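Local atomic coordinates of genome packaging NTPase B204 (Sulfolobus turreted icosahedral virus 2, PDB entry 4KFU), a protein that is a P-loop NTPase of the FtsK-HerA superfamily that probably hydrolyses ATP to power packaging of viral DNA into the capsid. Residues D79-L84 with T116-E121; R139-M144 with E161-R166; A151-M156 with I190-S195. One frame throughout, in Å; residues are numbered along the deposited sequence.

Contact 1 of 3, residues D79-L84 with T116-E121; sequences DFFEKL and TPAIDE
Glu82 on helix 78-95 leans across to Thr116, Pro117 and Ala118 at the start of helix 117-124. From CB its chain leaves with CG anti to the carbonyl carbon (chi1 -70°), and CG then rests against Ala118 CB at 3.8 Å. The chain bends at chi2, and Glu82 CD comes 3.8 Å from Thr116 CB, the two side chains meeting tip to tip. OE1 stays on the Thr116 side, near its CB. OE2 turns to the helix start: it lies 3.6 Å from Pro117 CD and accepts from Ala118 N at 3.2 Å, met from above the carboxylate plane. This is a helix N-terminus with Thr116 as N-cap, its OG1 taking the next amide, Ile119 N, at 3.2 Å. The negative charge of Glu82 may therefore be eased by the positive end of the helix. Deeper in, Phe81 carries the apolar half of the contact. With CG anti to the backbone N (chi1 -180°), its ring packs obliquely against Ile119, CE2 to CD1 3.4 Å, while the same CE2 is 3.7 Å from Ala118 CB. Phe81 also meets the ring of His108, a ligand of the bound zinc ion.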
ATOM      1  N   ASP A  79      16.574  -7.493   1.600  1.00 26.81           N
ATOM      2  CA  ASP A  79      17.007  -7.772   2.970  1.00 29.69           C
ATOM      3  C   ASP A  79      16.266  -6.893   3.960  1.00 26.95           C
ATOM      4  O   ASP A  79      15.889  -7.342   5.050  1.00 27.96           O
ATOM      5  CB  ASP A  79      18.509  -7.572   3.115  1.00 33.75           C
ATOM      6  N   PHE A  80      16.055  -5.637   3.577  1.00 26.81           N
ATOM      7  CA  PHE A  80      15.379  -4.701   4.457  1.00 27.85           C
ATOM      8  C   PHE A  80      13.927  -5.099   4.648  1.00 24.10           C
ATOM      9  O   PHE A  80      13.446  -5.112   5.776  1.00 22.32           O
ATOM     10  CB  PHE A  80      15.454  -3.265   3.939  1.00 31.95           C
ATOM     11  CG  PHE A  80      14.836  -2.262   4.877  1.00 32.13           C
ATOM     12  CD1 PHE A  80      15.592  -1.695   5.894  1.00 34.60           C
ATOM     13  CD2 PHE A  80      13.494  -1.908   4.764  1.00 29.45           C
ATOM     14  CE1 PHE A  80      15.033  -0.782   6.771  1.00 36.99           C
ATOM     15  CE2 PHE A  80      12.926  -0.998   5.640  1.00 31.24           C
ATOM     16  CZ  PHE A  80      13.697  -0.432   6.644  1.00 34.51           C
ATOM     17  N   PHE A  81      13.220  -5.402   3.556  1.00 23.36           N
ATOM     18  CA  PHE A  81      11.808  -5.767   3.705  1.00 19.80           C
ATOM     19  C   PHE A  81      11.654  -7.003   4.598  1.00 20.53           C
ATOM     20  O   PHE A  81      10.733  -7.082   5.418  1.00 17.64           O
ATOM     21  CB  PHE A  81      11.085  -5.986   2.372  1.00 23.51           C
ATOM     22  CG  PHE A  81       9.642  -6.351   2.558  1.00 24.45           C
ATOM     23  CD1 PHE A  81       8.710  -5.379   2.905  1.00 22.90           C
ATOM     24  CD2 PHE A  81       9.226  -7.668   2.474  1.00 23.16           C
ATOM     25  CE1 PHE A  81       7.372  -5.716   3.129  1.00 21.40           C
ATOM     26  CE2 PHE A  81       7.902  -8.009   2.702  1.00 22.23           C
ATOM     27  CZ  PHE A  81       6.976  -7.037   3.025  1.00 20.36           C
ATOM     28  N   GLU A  82      12.566  -7.962   4.452  1.00 20.39           N
ATOM     29  CA  GLU A  82      12.469  -9.177   5.254  1.00 21.14           C
ATOM     30  C   GLU A  82      12.569  -8.845   6.744  1.00 19.72           C
ATOM     31  O   GLU A  82      11.777  -9.342   7.553  1.00 21.43           O
ATOM     32  CB  GLU A  82      13.506 -10.218   4.821  1.00 24.82           C
ATOM     33  CG  GLU A  82      13.198 -10.825   3.455  1.00 27.26           C
ATOM     34  CD  GLU A  82      13.376 -12.335   3.423  1.00 37.37           C
ATOM     35  OE1 GLU A  82      14.458 -12.790   2.986  1.00 42.40           O
ATOM     36  OE2 GLU A  82      12.435 -13.068   3.825  1.00 30.99           O
ATOM     37  N   LYS A  83      13.514  -7.974   7.089  1.00 17.75           N
ATOM     38  CA  LYS A  83      13.717  -7.547   8.472  1.00 23.16           C
ATOM     39  C   LYS A  83      12.499  -6.781   8.968  1.00 21.07           C
ATOM     40  O   LYS A  83      12.020  -6.995  10.078  1.00 18.56           O
ATOM     41  CB  LYS A  83      14.954  -6.639   8.549  1.00 27.32           C
ATOM     42  CG  LYS A  83      15.543  -6.474   9.927  1.00 37.47           C
ATOM     43  CD  LYS A  83      16.361  -5.179  10.028  1.00 40.01           C
ATOM     44  CE  LYS A  83      17.212  -4.934   8.788  1.00 41.32           C
ATOM     45  NZ  LYS A  83      18.009  -3.671   8.922  1.00 43.23           N
ATOM     46  N   LEU A  84      11.988  -5.885   8.130  1.00 20.95           N
ATOM     47  CA  LEU A  84      10.808  -5.087   8.481  1.00 21.90           C
ATOM     48  C   LEU A  84       9.578  -5.950   8.718  1.00 19.49           C
ATOM     49  O   LEU A  84       8.752  -5.645   9.582  1.00 17.45           O
ATOM     50  CB  LEU A  84      10.514  -4.069   7.367  1.00 18.82           C
ATOM     51  CG  LEU A  84       9.201  -3.289   7.461  1.00 20.74           C
ATOM     52  CD1 LEU A  84       9.157  -2.447   8.722  1.00 18.13           C
ATOM     53  CD2 LEU A  84       8.994  -2.398   6.241  1.00 21.79           C
ATOM     54  N   THR A 116      10.740 -13.335  -2.101  1.00 30.60           N
ATOM     55  CA  THR A 116      11.340 -13.791  -0.838  1.00 27.54           C
ATOM     56  C   THR A 116      10.283 -14.438   0.049  1.00 26.75           C
ATOM     57  O   THR A 116       9.085 -14.308  -0.221  1.00 23.07           O
ATOM     58  CB  THR A 116      11.935 -12.606  -0.036  1.00 28.66           C
ATOM     59  OG1 THR A 116      10.883 -11.705   0.325  1.00 30.34           O
ATOM     60  CG2 THR A 116      12.996 -11.864  -0.838  1.00 31.16           C
ATOM     61  N   PRO A 117      10.714 -15.138   1.113  1.00 25.09           N
ATOM     62  CA  PRO A 117       9.726 -15.669   2.060  1.00 25.98           C
ATOM     63  C   PRO A 117       8.800 -14.592   2.623  1.00 25.03           C
ATOM     64  O   PRO A 117       7.591 -14.841   2.773  1.00 25.33           O
ATOM     65  CB  PRO A 117      10.603 -16.253   3.174  1.00 32.00           C
ATOM     66  CG  PRO A 117      11.834 -16.690   2.470  1.00 31.59           C
ATOM     67  CD  PRO A 117      12.064 -15.693   1.363  1.00 29.53           C
ATOM     68  N   ALA A 118       9.354 -13.414   2.917  1.00 22.99           N
ATOM     69  CA  ALA A 118       8.564 -12.301   3.452  1.00 25.10           C
ATOM     70  C   ALA A 118       7.469 -11.843   2.482  1.00 19.66           C
ATOM     71  O   ALA A 118       6.326 -11.606   2.891  1.00 20.61           O
ATOM     72  CB  ALA A 118       9.464 -11.132   3.820  1.00 23.50           C
ATOM     73  N   ILE A 119       7.827 -11.696   1.210  1.00 24.97           N
ATOM     74  CA  ILE A 119       6.859 -11.283   0.194  1.00 21.99           C
ATOM     75  C   ILE A 119       5.752 -12.323   0.062  1.00 19.93           C
ATOM     76  O   ILE A 119       4.570 -11.984   0.041  1.00 17.93           O
ATOM     77  CB  ILE A 119       7.517 -11.076  -1.191  1.00 29.84           C
ATOM     78  CG1 ILE A 119       8.599  -9.990  -1.120  1.00 29.17           C
ATOM     79  CG2 ILE A 119       6.470 -10.717  -2.245  1.00 23.90           C
ATOM     80  CD1 ILE A 119       8.084  -8.647  -0.673  1.00 27.51           C
ATOM     81  N   ASP A 120       6.135 -13.593  -0.022  1.00 16.95           N
ATOM     82  CA  ASP A 120       5.140 -14.645  -0.126  1.00 21.97           C
ATOM     83  C   ASP A 120       4.203 -14.644   1.070  1.00 23.13           C
ATOM     84  O   ASP A 120       2.980 -14.765   0.923  1.00 18.48           O
ATOM     85  CB  ASP A 120       5.790 -16.015  -0.272  1.00 22.65           C
ATOM     86  CG  ASP A 120       4.786 -17.076  -0.660  1.00 28.34           C
ATOM     87  OD1 ASP A 120       4.373 -17.073  -1.839  1.00 26.74           O
ATOM     88  OD2 ASP A 120       4.381 -17.878   0.208  1.00 26.29           O
ATOM     89  N   GLU A 121       4.765 -14.497   2.264  1.00 17.38           N
ATOM     90  CA  GLU A 121       3.928 -14.443   3.456  1.00 19.71           C
ATOM     91  C   GLU A 121       3.001 -13.226   3.462  1.00 20.93           C
ATOM     92  O   GLU A 121       1.832 -13.320   3.851  1.00 21.79           O
ATOM     93  CB  GLU A 121       4.806 -14.433   4.718  1.00 24.95           C
ATOM     94  CG  GLU A 121       4.119 -15.038   5.920  1.00 29.87           C
ATOM     95  CD  GLU A 121       4.871 -14.813   7.224  1.00 33.25           C
ATOM     96  OE1 GLU A 121       6.116 -14.718   7.197  1.00 30.89           O
ATOM     97  OE2 GLU A 121       4.203 -14.734   8.277  1.00 37.85           O
TER

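Contact 2 of 3, residues R139-M144 with E161-R166; sequences RVYDLM and EPNELR
Glu164, in the first turn of helix 162-171, reaches into the short 3-10 turn 140-142, which follows strand 131-137 of the ATPase core and the nucleotide-pocket residue Gln138. CG is anti to the carbonyl carbon (chi1 -77°), and the chain runs extended from there. Its CG touches the Tyr141 ring at CE2 (3.6 Å) and also the CG1 methyl of Val140. At the tip, OE2 accepts from Val140 N at 3.1 Å in a fairly straight bond (161° at the hydrogen), the N-H meeting OE2 on its anti side, somewhat out of the carboxylate plane. OE1 is held by Thr159 OG1, so each oxygen of this buried carboxylate has a donor. The Arg139 side chain crosses that of Glu164 at about a right angle, with Arg139 CD 3.7 Å from Glu164 OE1; its NE is farther off, and the attraction there is of charge alone.

The turn is pinned from its own side as well. Asp142 OD2 accepts from Arg139 N and also bonds Thr137 OG1, while Arg139 NH1 donates to Tyr141 OH at 2.9 Å. Arg139 CB lies over one face of the Tyr141 ring, offset toward the rim.

The helix begins with Glu161 as N-cap: its side chain bends at chi2, and OE1 accepts from Glu164 N at 2.7 Å, met nearly along the C-O bond. That oxygen also lies in the plane of the Tyr141 ring, at its edge, 3.5 Å from CE2, the carboxylate standing almost perpendicular to the ring. Asn163 approaches the same ring obliquely, ND2 3.5 Å from CD2, with amide and ring planes 29° apart.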
ATOM      1  N   ARG A 139       2.543   3.148 -11.726  1.00 16.90           N
ATOM      2  CA  ARG A 139       1.966   2.479 -12.900  1.00 20.92           C
ATOM      3  C   ARG A 139       1.559   1.063 -12.508  1.00 19.96           C
ATOM      4  O   ARG A 139       2.229   0.438 -11.683  1.00 15.51           O
ATOM      5  CB  ARG A 139       2.973   2.421 -14.064  1.00 20.71           C
ATOM      6  CG  ARG A 139       3.619   3.772 -14.451  1.00 23.79           C
ATOM      7  CD  ARG A 139       2.878   4.487 -15.569  1.00 28.49           C
ATOM      8  NE  ARG A 139       3.475   5.791 -15.889  1.00 32.98           N
ATOM      9  CZ  ARG A 139       3.939   6.153 -17.088  1.00 39.32           C
ATOM     10  NH1 ARG A 139       3.891   5.314 -18.117  1.00 34.00           N
ATOM     11  NH2 ARG A 139       4.450   7.370 -17.260  1.00 38.08           N
ATOM     12  N   VAL A 140       0.469   0.544 -13.082  1.00 16.20           N
ATOM     13  CA  VAL A 140      -0.002  -0.800 -12.695  1.00 15.35           C
ATOM     14  C   VAL A 140       1.077  -1.845 -12.949  1.00 14.80           C
ATOM     15  O   VAL A 140       1.270  -2.771 -12.141  1.00 14.34           O
ATOM     16  CB  VAL A 140      -1.327  -1.187 -13.433  1.00 16.75           C
ATOM     17  CG1 VAL A 140      -1.123  -1.179 -14.920  1.00 21.34           C
ATOM     18  CG2 VAL A 140      -1.811  -2.556 -13.013  1.00 14.56           C
ATOM     19  N   TYR A 141       1.818  -1.672 -14.040  1.00 13.92           N
ATOM     20  CA  TYR A 141       2.826  -2.657 -14.428  1.00 17.65           C
ATOM     21  C   TYR A 141       4.151  -2.577 -13.640  1.00 19.99           C
ATOM     22  O   TYR A 141       5.087  -3.335 -13.922  1.00 19.29           O
ATOM     23  CB  TYR A 141       3.061  -2.611 -15.949  1.00 18.63           C
ATOM     24  CG  TYR A 141       3.411  -1.237 -16.503  1.00 23.32           C
ATOM     25  CD1 TYR A 141       4.628  -0.631 -16.196  1.00 24.01           C
ATOM     26  CD2 TYR A 141       2.542  -0.564 -17.365  1.00 23.44           C
ATOM     27  CE1 TYR A 141       4.963   0.614 -16.705  1.00 26.39           C
ATOM     28  CE2 TYR A 141       2.869   0.675 -17.882  1.00 24.08           C
ATOM     29  CZ  TYR A 141       4.083   1.258 -17.549  1.00 28.95           C
ATOM     30  OH  TYR A 141       4.423   2.490 -18.059  1.00 31.54           O
ATOM     31  N   ASP A 142       4.216  -1.691 -12.643  1.00 17.05           N
ATOM     32  CA  ASP A 142       5.395  -1.587 -11.778  1.00 17.50           C
ATOM     33  C   ASP A 142       5.489  -2.790 -10.851  1.00 18.93           C
ATOM     34  O   ASP A 142       6.572  -3.122 -10.391  1.00 22.79           O
ATOM     35  CB  ASP A 142       5.337  -0.344 -10.876  1.00 15.63           C
ATOM     36  CG  ASP A 142       5.489   0.966 -11.636  1.00 20.80           C
ATOM     37  OD1 ASP A 142       5.933   0.962 -12.802  1.00 21.33           O
ATOM     38  OD2 ASP A 142       5.151   2.003 -11.032  1.00 22.27           O
ATOM     39  N   LEU A 143       4.357  -3.427 -10.557  1.00 17.90           N
ATOM     40  CA  LEU A 143       4.349  -4.487  -9.536  1.00 18.15           C
ATOM     41  C   LEU A 143       4.108  -5.893 -10.084  1.00 19.84           C
ATOM     42  O   LEU A 143       3.519  -6.052 -11.155  1.00 17.40           O
ATOM     43  CB  LEU A 143       3.269  -4.188  -8.492  1.00 17.16           C
ATOM     44  CG  LEU A 143       3.252  -2.788  -7.881  1.00 18.92           C
ATOM     45  CD1 LEU A 143       2.114  -2.664  -6.878  1.00 16.19           C
ATOM     46  CD2 LEU A 143       4.601  -2.456  -7.230  1.00 19.92           C
ATOM     47  N   MET A 144       4.522  -6.901  -9.313  1.00 19.15           N
ATOM     48  CA  MET A 144       4.196  -8.286  -9.601  1.00 15.33           C
ATOM     49  C   MET A 144       2.695  -8.457  -9.748  1.00 14.67           C
ATOM     50  O   MET A 144       1.942  -8.016  -8.887  1.00 16.28           O
ATOM     51  CB  MET A 144       4.657  -9.185  -8.440  1.00 17.50           C
ATOM     52  CG  MET A 144       6.135  -9.481  -8.419  1.00 30.26           C
ATOM     53  SD  MET A 144       6.742  -9.848  -6.747  1.00 40.14           S
ATOM     54  CE  MET A 144       5.232 -10.232  -5.920  1.00 20.55           C
ATOM     55  N   GLU A 161      -3.067   4.882 -20.634  1.00 21.16           N
ATOM     56  CA  GLU A 161      -1.862   4.272 -21.197  1.00 22.03           C
ATOM     57  C   GLU A 161      -2.139   2.805 -21.560  1.00 21.74           C
ATOM     58  O   GLU A 161      -2.527   2.020 -20.700  1.00 23.57           O
ATOM     59  CB  GLU A 161      -0.699   4.406 -20.214  1.00 22.73           C
ATOM     60  CG  GLU A 161       0.677   4.264 -20.842  1.00 29.53           C
ATOM     61  CD  GLU A 161       1.087   2.815 -21.043  1.00 33.11           C
ATOM     62  OE1 GLU A 161       0.678   1.961 -20.224  1.00 35.37           O
ATOM     63  OE2 GLU A 161       1.812   2.524 -22.024  1.00 35.81           O
ATOM     64  N   PRO A 162      -1.959   2.441 -22.847  1.00 21.03           N
ATOM     65  CA  PRO A 162      -2.384   1.141 -23.387  1.00 24.03           C
ATOM     66  C   PRO A 162      -1.823  -0.065 -22.637  1.00 20.60           C
ATOM     67  O   PRO A 162      -2.574  -1.010 -22.405  1.00 22.32           O
ATOM     68  CB  PRO A 162      -1.856   1.168 -24.830  1.00 29.04           C
ATOM     69  CG  PRO A 162      -1.793   2.608 -25.171  1.00 27.22           C
ATOM     70  CD  PRO A 162      -1.397   3.313 -23.897  1.00 23.85           C
ATOM     71  N   ASN A 163      -0.551  -0.045 -22.249  1.00 20.56           N
ATOM     72  CA  ASN A 163      -0.015  -1.168 -21.474  1.00 24.05           C
ATOM     73  C   ASN A 163      -0.665  -1.275 -20.095  1.00 20.85           C
ATOM     74  O   ASN A 163      -0.917  -2.375 -19.591  1.00 22.11           O
ATOM     75  CB  ASN A 163       1.514  -1.116 -21.345  1.00 24.86           C
ATOM     76  CG  ASN A 163       2.112  -2.484 -20.987  1.00 32.42           C
ATOM     77  OD1 ASN A 163       1.579  -3.532 -21.388  1.00 31.62           O
ATOM     78  ND2 ASN A 163       3.213  -2.483 -20.232  1.00 27.92           N
ATOM     79  N   GLU A 164      -0.944  -0.129 -19.482  1.00 22.20           N
ATOM     80  CA  GLU A 164      -1.651  -0.133 -18.214  1.00 18.10           C
ATOM     81  C   GLU A 164      -3.049  -0.702 -18.359  1.00 16.08           C
ATOM     82  O   GLU A 164      -3.480  -1.480 -17.527  1.00 18.67           O
ATOM     83  CB  GLU A 164      -1.750   1.280 -17.635  1.00 17.11           C
ATOM     84  CG  GLU A 164      -0.474   1.785 -17.005  1.00 19.62           C
ATOM     85  CD  GLU A 164      -0.724   2.927 -16.007  1.00 28.17           C
ATOM     86  OE1 GLU A 164      -0.723   4.093 -16.446  1.00 24.99           O
ATOM     87  OE2 GLU A 164      -0.919   2.664 -14.789  1.00 24.08           O
ATOM     88  N   LEU A 165      -3.776  -0.280 -19.394  1.00 17.32           N
ATOM     89  CA  LEU A 165      -5.137  -0.762 -19.617  1.00 17.40           C
ATOM     90  C   LEU A 165      -5.155  -2.278 -19.842  1.00 15.72           C
ATOM     91  O   LEU A 165      -6.065  -2.975 -19.394  1.00 19.59           O
ATOM     92  CB  LEU A 165      -5.771  -0.027 -20.810  1.00 15.92           C
ATOM     93  CG  LEU A 165      -5.939   1.482 -20.622  1.00 14.89           C
ATOM     94  CD1 LEU A 165      -6.547   2.153 -21.863  1.00 21.86           C
ATOM     95  CD2 LEU A 165      -6.789   1.740 -19.376  1.00 20.10           C
ATOM     96  N   ARG A 166      -4.143  -2.783 -20.533  1.00 18.17           N
ATOM     97  CA  ARG A 166      -4.035  -4.220 -20.803  1.00 22.84           C
ATOM     98  C   ARG A 166      -3.774  -5.009 -19.522  1.00 20.40           C
ATOM     99  O   ARG A 166      -4.303  -6.110 -19.337  1.00 20.00           O
ATOM    100  CB  ARG A 166      -2.914  -4.488 -21.811  1.00 21.85           C
ATOM    101  CG  ARG A 166      -2.766  -5.950 -22.186  1.00 27.87           C
ATOM    102  CD  ARG A 166      -1.590  -6.190 -23.143  1.00 30.94           C
ATOM    103  NE  ARG A 166      -0.314  -5.722 -22.598  1.00 38.13           N
ATOM    104  CZ  ARG A 166       0.424  -6.405 -21.725  1.00 34.36           C
ATOM    105  NH1 ARG A 166       0.012  -7.588 -21.281  1.00 35.96           N
ATOM    106  NH2 ARG A 166       1.574  -5.905 -21.290  1.00 39.73           N
TER

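Contact 3 of 3, residues A151-M156 with I190-S195; sequences ADLIIM and IYDVNS
Ile155 and Ile190 lie side by side and point the same way, CG1 to CG1 4.1 Å. On their face of the sheet Leu153 stands opposite Asp192, its CD2 methyl 3.8 Å from Asp192 CA. Ile154 and Tyr191 occupy the other face; Ile154 CG1, anti to the carbonyl carbon (chi1 -54°), lies near Val193 CG2, and Ile154 CD1 meets that methyl obliquely at 3.7 Å beside the tyrosine ring edge. The alternation belongs to an antiparallel pairing in which strand 188-192 adds to 153-156, the last of the parallel core strands of this P-loop fold. Ile154 and Tyr191 form the hydrogen-bonded pair: Ile154 N to Tyr191 O is 2.9 Å and Tyr191 N to Ile154 O 2.8 Å, both close to straight. Past the regular strands, Val193 N bonds Asp152 O at 3.0 Å from well above the carbonyl plane. The Asp152 carboxylate and the Asn194 amide are turned 51° apart. ND2 donates in its own plane to the anti lone pair of OD1, 3.0 Å away; Arg127 grips that same oxygen, while OD2 takes Ile6 N. Asp192 OD1 accepts from Asn194 N, an Asx turn, and from Ser195 N, an Asx motif, before strand 197-201.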
ATOM      1  N   ALA A 151      -4.847  -9.043  -3.738  1.00 17.41           N
ATOM      2  CA  ALA A 151      -5.426  -7.872  -3.077  1.00 15.51           C
ATOM      3  C   ALA A 151      -6.896  -8.103  -2.709  1.00 21.73           C
ATOM      4  O   ALA A 151      -7.567  -8.963  -3.299  1.00 19.26           O
ATOM      5  CB  ALA A 151      -5.281  -6.650  -3.974  1.00 19.16           C
ATOM      6  N   ASP A 152      -7.395  -7.345  -1.732  1.00 21.01           N
ATOM      7  CA  ASP A 152      -8.828  -7.333  -1.429  1.00 19.71           C
ATOM      8  C   ASP A 152      -9.486  -6.119  -2.065  1.00 22.14           C
ATOM      9  O   ASP A 152     -10.649  -6.164  -2.472  1.00 19.06           O
ATOM     10  CB  ASP A 152      -9.066  -7.301   0.076  1.00 24.28           C
ATOM     11  CG  ASP A 152      -8.500  -8.512   0.772  1.00 28.28           C
ATOM     12  OD1 ASP A 152      -9.141  -9.585   0.696  1.00 32.24           O
ATOM     13  OD2 ASP A 152      -7.408  -8.395   1.375  1.00 26.96           O
ATOM     14  N   LEU A 153      -8.723  -5.032  -2.140  1.00 20.28           N
ATOM     15  CA  LEU A 153      -9.193  -3.770  -2.703  1.00 18.10           C
ATOM     16  C   LEU A 153      -8.118  -3.191  -3.603  1.00 19.08           C
ATOM     17  O   LEU A 153      -6.947  -3.119  -3.223  1.00 18.81           O
ATOM     18  CB  LEU A 153      -9.498  -2.763  -1.596  1.00 20.97           C
ATOM     19  CG  LEU A 153     -10.753  -2.994  -0.751  1.00 30.27           C
ATOM     20  CD1 LEU A 153     -10.973  -1.830   0.202  1.00 28.51           C
ATOM     21  CD2 LEU A 153     -11.979  -3.188  -1.632  1.00 26.06           C
ATOM     22  N   ILE A 154      -8.502  -2.776  -4.802  1.00 18.87           N
ATOM     23  CA  ILE A 154      -7.560  -2.097  -5.689  1.00 14.11           C
ATOM     24  C   ILE A 154      -8.142  -0.741  -6.062  1.00 20.68           C
ATOM     25  O   ILE A 154      -9.262  -0.654  -6.581  1.00 19.41           O
ATOM     26  CB  ILE A 154      -7.247  -2.917  -6.955  1.00 16.79           C
ATOM     27  CG1 ILE A 154      -6.767  -4.323  -6.576  1.00 19.32           C
ATOM     28  CG2 ILE A 154      -6.197  -2.229  -7.791  1.00 18.57           C
ATOM     29  CD1 ILE A 154      -6.687  -5.286  -7.779  1.00 17.37           C
ATOM     30  N   ILE A 155      -7.382   0.313  -5.779  1.00 16.42           N
ATOM     31  CA  ILE A 155      -7.827   1.673  -6.053  1.00 16.85           C
ATOM     32  C   ILE A 155      -7.010   2.246  -7.206  1.00 17.03           C
ATOM     33  O   ILE A 155      -5.782   2.137  -7.214  1.00 16.18           O
ATOM     34  CB  ILE A 155      -7.716   2.566  -4.793  1.00 20.31           C
ATOM     35  CG1 ILE A 155      -8.711   2.088  -3.726  1.00 24.98           C
ATOM     36  CG2 ILE A 155      -7.942   4.032  -5.145  1.00 17.71           C
ATOM     37  CD1 ILE A 155      -8.702   2.887  -2.450  1.00 25.33           C
ATOM     38  N   MET A 156      -7.691   2.827  -8.196  1.00 19.01           N
ATOM     39  CA  MET A 156      -7.002   3.340  -9.379  1.00 18.23           C
ATOM     40  C   MET A 156      -7.429   4.757  -9.739  1.00 17.82           C
ATOM     41  O   MET A 156      -8.624   5.082  -9.697  1.00 17.05           O
ATOM     42  CB  MET A 156      -7.247   2.402 -10.573  1.00 19.84           C
ATOM     43  CG  MET A 156      -6.540   1.061 -10.436  1.00 23.47           C
ATOM     44  SD  MET A 156      -7.163  -0.194 -11.571  1.00 29.29           S
ATOM     45  CE  MET A 156      -8.693  -0.611 -10.803  1.00 18.50           C
ATOM     46  N   ILE A 190     -12.685   2.223  -7.160  1.00 18.92           N
ATOM     47  CA  ILE A 190     -12.420   1.222  -6.142  1.00 22.98           C
ATOM     48  C   ILE A 190     -12.961  -0.115  -6.617  1.00 22.34           C
ATOM     49  O   ILE A 190     -14.172  -0.275  -6.755  1.00 24.53           O
ATOM     50  CB  ILE A 190     -13.130   1.575  -4.828  1.00 24.24           C
ATOM     51  CG1 ILE A 190     -12.694   2.957  -4.340  1.00 22.84           C
ATOM     52  CG2 ILE A 190     -12.869   0.502  -3.777  1.00 20.82           C
ATOM     53  CD1 ILE A 190     -13.591   3.516  -3.245  1.00 27.48           C
ATOM     54  N   TYR A 191     -12.059  -1.060  -6.875  1.00 21.73           N
ATOM     55  CA  TYR A 191     -12.432  -2.419  -7.244  1.00 22.05           C
ATOM     56  C   TYR A 191     -12.296  -3.346  -6.051  1.00 25.68           C
ATOM     57  O   TYR A 191     -11.212  -3.473  -5.467  1.00 19.68           O
ATOM     58  CB  TYR A 191     -11.550  -2.938  -8.382  1.00 19.04           C
ATOM     59  CG  TYR A 191     -11.912  -4.329  -8.856  1.00 23.30           C
ATOM     60  CD1 TYR A 191     -13.105  -4.570  -9.531  1.00 25.38           C
ATOM     61  CD2 TYR A 191     -11.057  -5.395  -8.643  1.00 21.23           C
ATOM     62  CE1 TYR A 191     -13.437  -5.855  -9.973  1.00 29.35           C
ATOM     63  CE2 TYR A 191     -11.374  -6.674  -9.076  1.00 25.44           C
ATOM     64  CZ  TYR A 191     -12.565  -6.897  -9.742  1.00 27.90           C
ATOM     65  OH  TYR A 191     -12.878  -8.170 -10.172  1.00 28.70           O
ATOM     66  N   ASP A 192     -13.404  -3.989  -5.699  1.00 22.25           N
ATOM     67  CA  ASP A 192     -13.410  -5.016  -4.674  1.00 24.60           C
ATOM     68  C   ASP A 192     -13.084  -6.332  -5.354  1.00 27.99           C
ATOM     69  O   ASP A 192     -13.859  -6.837  -6.164  1.00 25.79           O
ATOM     70  CB  ASP A 192     -14.774  -5.067  -3.984  1.00 26.74           C
ATOM     71  CG  ASP A 192     -14.777  -5.960  -2.755  1.00 26.90           C
ATOM     72  OD1 ASP A 192     -14.231  -7.089  -2.814  1.00 27.41           O
ATOM     73  OD2 ASP A 192     -15.333  -5.521  -1.728  1.00 27.07           O
ATOM     74  N   VAL A 193     -11.916  -6.874  -5.040  1.00 23.28           N
ATOM     75  CA  VAL A 193     -11.438  -8.076  -5.698  1.00 24.87           C
ATOM     76  C   VAL A 193     -12.326  -9.274  -5.360  1.00 26.93           C
ATOM     77  O   VAL A 193     -12.517 -10.173  -6.175  1.00 29.51           O
ATOM     78  CB  VAL A 193      -9.986  -8.374  -5.281  1.00 24.39           C
ATOM     79  CG1 VAL A 193      -9.476  -9.665  -5.917  1.00 25.72           C
ATOM     80  CG2 VAL A 193      -9.081  -7.206  -5.647  1.00 24.29           C
ATOM     81  N   ASN A 194     -12.870  -9.281  -4.150  1.00 29.06           N
ATOM     82  CA  ASN A 194     -13.593 -10.453  -3.668  1.00 31.70           C
ATOM     83  C   ASN A 194     -15.012 -10.512  -4.231  1.00 34.85           C
ATOM     84  O   ASN A 194     -15.480 -11.569  -4.659  1.00 33.94           O
ATOM     85  CB  ASN A 194     -13.589 -10.485  -2.138  1.00 30.64           C
ATOM     86  CG  ASN A 194     -12.191 -10.716  -1.564  1.00 34.64           C
ATOM     87  OD1 ASN A 194     -11.484 -11.635  -1.983  1.00 37.08           O
ATOM     88  ND2 ASN A 194     -11.785  -9.871  -0.616  1.00 31.29           N
ATOM     89  N   SER A 195     -15.678  -9.367  -4.265  1.00 27.40           N
ATOM     90  CA  SER A 195     -17.043  -9.301  -4.796  1.00 34.20           C
ATOM     91  C   SER A 195     -17.077  -8.980  -6.291  1.00 32.01           C
ATOM     92  O   SER A 195     -18.130  -9.052  -6.925  1.00 34.76           O
ATOM     93  CB  SER A 195     -17.871  -8.270  -4.018  1.00 32.59           C
ATOM     94  OG  SER A 195     -17.366  -6.956  -4.187  1.00 34.35           O
TER

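How the contacts relate
Contact 1 comes first and lies about 24 Å, centre to centre, from each of the others. It joins two helices near the zinc site. Contacts 2 and 3 alternate along the chain: strand 153-156 of contact 3 is followed by helix 162-171 of contact 2, and their centres are about 16 Å apart. Contacts 1 and 2 touch through Ile119 CG2 and Met144 CE, 3.9 Å apart, whereas contact 3 is about 11 Å from contact 1 and 6 Å from contact 2 at the nearest atoms. One mixed sheet underlies them: contact 3 lies within it, contact 2 uses the loop leaving strand 131-137, and Phe81 of contact 1 packs on strand 98-102. Zinc-site and nucleotide-site regions thus share one core.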